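Local structure of transaminase (Bacillus megaterium, 5G0A) at residues R365-L370 / K456-L461. The protein probably catalyses S-selective transfer of amino groups between amines and carbonyl compounds, using pyridoxal-5'-phosphate as cofactor, as a class-III aminotransferase. Sequence-based numbering, arbitrary orientation.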
loop_
_atom_site.group_PDB
_atom_site.type_symbol
_atom_site.label_atom_id
_atom_site.label_comp_id
_atom_site.label_asym_id
_atom_site.label_seq_id
_atom_site.Cartn_x
_atom_site.Cartn_y
_atom_site.Cartn_z
ATOM N N ARG B 365 15.286 -36.676 -23.573
ATOM C CA ARG B 365 13.910 -37.046 -23.924
ATOM C C ARG B 365 13.799 -38.569 -24.133
ATOM O O ARG B 365 12.936 -39.213 -23.544
ATOM C CB ARG B 365 13.450 -36.248 -25.162
ATOM C CG ARG B 365 12.279 -36.830 -25.945
ATOM C CD ARG B 365 10.945 -36.486 -25.325
ATOM N NE ARG B 365 10.671 -35.053 -25.345
ATOM C CZ ARG B 365 9.534 -34.502 -24.937
ATOM N NH1 ARG B 365 8.550 -35.268 -24.486
ATOM N NH2 ARG B 365 9.383 -33.185 -24.985
ATOM N N SER B 366 14.696 -39.135 -24.937
ATOM C CA SER B 366 14.720 -40.596 -25.163
ATOM C C SER B 366 14.978 -41.400 -23.880
ATOM O O SER B 366 14.422 -42.487 -23.691
ATOM C CB SER B 366 15.739 -40.967 -26.247
ATOM O OG SER B 366 17.074 -40.913 -25.761
ATOM N N LYS B 367 15.825 -40.868 -22.998
ATOM C CA LYS B 367 16.117 -41.537 -21.732
ATOM C C LYS B 367 14.922 -41.487 -20.788
ATOM O O LYS B 367 14.626 -42.473 -20.104
ATOM C CB LYS B 367 17.364 -40.936 -21.058
ATOM C CG LYS B 367 18.645 -40.989 -21.889
ATOM C CD LYS B 367 19.249 -42.382 -21.983
ATOM C CE LYS B 367 19.645 -42.913 -20.613
ATOM N NZ LYS B 367 20.567 -44.077 -20.745
ATOM N N LEU B 368 14.235 -40.343 -20.738
ATOM C CA LEU B 368 13.027 -40.221 -19.903
ATOM C C LEU B 368 11.873 -41.077 -20.431
ATOM O O LEU B 368 11.131 -41.659 -19.645
ATOM C CB LEU B 368 12.593 -38.755 -19.735
ATOM C CG LEU B 368 13.530 -37.873 -18.899
ATOM C CD1 LEU B 368 13.123 -36.410 -18.999
ATOM C CD2 LEU B 368 13.572 -38.313 -17.442
ATOM N N GLU B 369 11.716 -41.144 -21.749
ATOM C CA GLU B 369 10.736 -42.070 -22.349
ATOM C C GLU B 369 10.933 -43.490 -21.809
ATOM O O GLU B 369 9.979 -44.129 -21.363
ATOM C CB GLU B 369 10.838 -42.079 -23.871
ATOM C CG GLU B 369 10.145 -40.922 -24.567
ATOM C CD GLU B 369 10.318 -40.969 -26.075
ATOM O OE1 GLU B 369 10.910 -41.950 -26.575
ATOM O OE2 GLU B 369 9.865 -40.029 -26.765
ATOM N N LEU B 370 12.178 -43.961 -21.818
ATOM C CA LEU B 370 12.499 -45.307 -21.331
ATOM C C LEU B 370 12.223 -45.484 -19.838
ATOM O O LEU B 370 11.698 -46.520 -19.423
ATOM C CB LEU B 370 13.945 -45.686 -21.672
ATOM C CG LEU B 370 14.301 -45.891 -23.149
ATOM C CD1 LEU B 370 15.809 -45.809 -23.354
ATOM C CD2 LEU B 370 13.747 -47.210 -23.687
ATOM N N LYS B 456 24.706 -41.605 -16.399
ATOM C CA LYS B 456 24.934 -41.779 -14.964
ATOM C C LYS B 456 23.803 -41.173 -14.124
ATOM O O LYS B 456 23.362 -41.760 -13.138
ATOM C CB LYS B 456 26.303 -41.200 -14.569
ATOM C CG LYS B 456 26.610 -41.243 -13.077
ATOM C CD LYS B 456 28.075 -40.929 -12.802
ATOM C CE LYS B 456 28.304 -40.535 -11.347
ATOM N NZ LYS B 456 29.704 -40.068 -11.147
ATOM N N ALA B 457 23.336 -39.992 -14.521
ATOM C CA ALA B 457 22.270 -39.335 -13.795
ATOM C C ALA B 457 20.956 -40.111 -13.929
ATOM O O ALA B 457 20.238 -40.313 -12.945
ATOM C CB ALA B 457 22.115 -37.892 -14.272
ATOM N N MET B 458 20.669 -40.579 -15.139
ATOM C CA MET B 458 19.414 -41.307 -15.389
ATOM C C MET B 458 19.397 -42.673 -14.691
ATOM O O MET B 458 18.362 -43.116 -14.190
ATOM C CB MET B 458 19.161 -41.445 -16.884
ATOM C CG MET B 458 18.840 -40.138 -17.598
ATOM S SD MET B 458 17.312 -39.348 -17.067
ATOM C CE MET B 458 17.920 -37.972 -16.080
ATOM N N ASP B 459 20.555 -43.319 -14.647
ATOM C CA ASP B 459 20.748 -44.513 -13.821
ATOM C C ASP B 459 20.406 -44.285 -12.352
ATOM O O ASP B 459 19.691 -45.086 -11.746
ATOM C CB ASP B 459 22.183 -45.029 -13.949
ATOM C CG ASP B 459 22.314 -46.135 -14.972
ATOM O OD1 ASP B 459 21.786 -47.240 -14.717
ATOM O OD2 ASP B 459 22.958 -45.911 -16.020
ATOM N N ALA B 460 20.909 -43.190 -11.778
ATOM C CA ALA B 460 20.659 -42.887 -10.373
ATOM C C ALA B 460 19.184 -42.637 -10.121
ATOM O O ALA B 460 18.671 -43.000 -9.072
ATOM C CB ALA B 460 21.488 -41.689 -9.916
ATOM N N LEU B 461 18.520 -42.013 -11.094
ATOM C CA LEU B 461 17.086 -41.767 -11.039
ATOM C C LEU B 461 16.321 -43.102 -11.110
ATOM O O LEU B 461 15.347 -43.295 -10.388
ATOM C CB LEU B 461 16.667 -40.837 -12.185
ATOM C CG LEU B 461 15.190 -40.450 -12.313
ATOM C CD1 LEU B 461 14.638 -39.979 -10.975
ATOM C CD2 LEU B 461 15.013 -39.389 -13.390
#
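M458 reaches from helix 451-468 to K367 and L368 on helix 353-374, its methylene groups meeting the lysine and its sulfur the leucine. CG of M458 lies 3.8 Å from CB of K367, at the point where the two backbones are nearest each other. Bends at chi2 and chi3 of K367 (-74° and -62°) turn its aliphatic chain obliquely across the methionine's base, and CE comes to rest 4.0 Å from CB of M458. This arm forms the outer edge of the contact, and its ammonium group is carried on to a salt bridge with D455, one turn before D459 on the facing helix. The carboxylate of D459 is also near, OD2 standing 5.6 Å from NZ of K367 without touching it, and may add to the favourable field there.

On the inner side the side chains of L368 and M458 run roughly at right angles, and CD2 of L368 touches SD of the methionine at 3.9 Å. The same methyl group faces CD2 of L461 more loosely, at 4.4 Å. L368 also packs on F381, W388 and V390, which carries the apolar layer onto strands 378-384 and 387-392; M458 meets I433 in a loop. With the axes of segments 365-370 and 456-461 approaching to 10.9 Å and inclined by 19°, the pair is a near-parallel helix packing, characteristic of the α/β C-terminal part of fold-type I aminotransferases, where helices cover a small sheet.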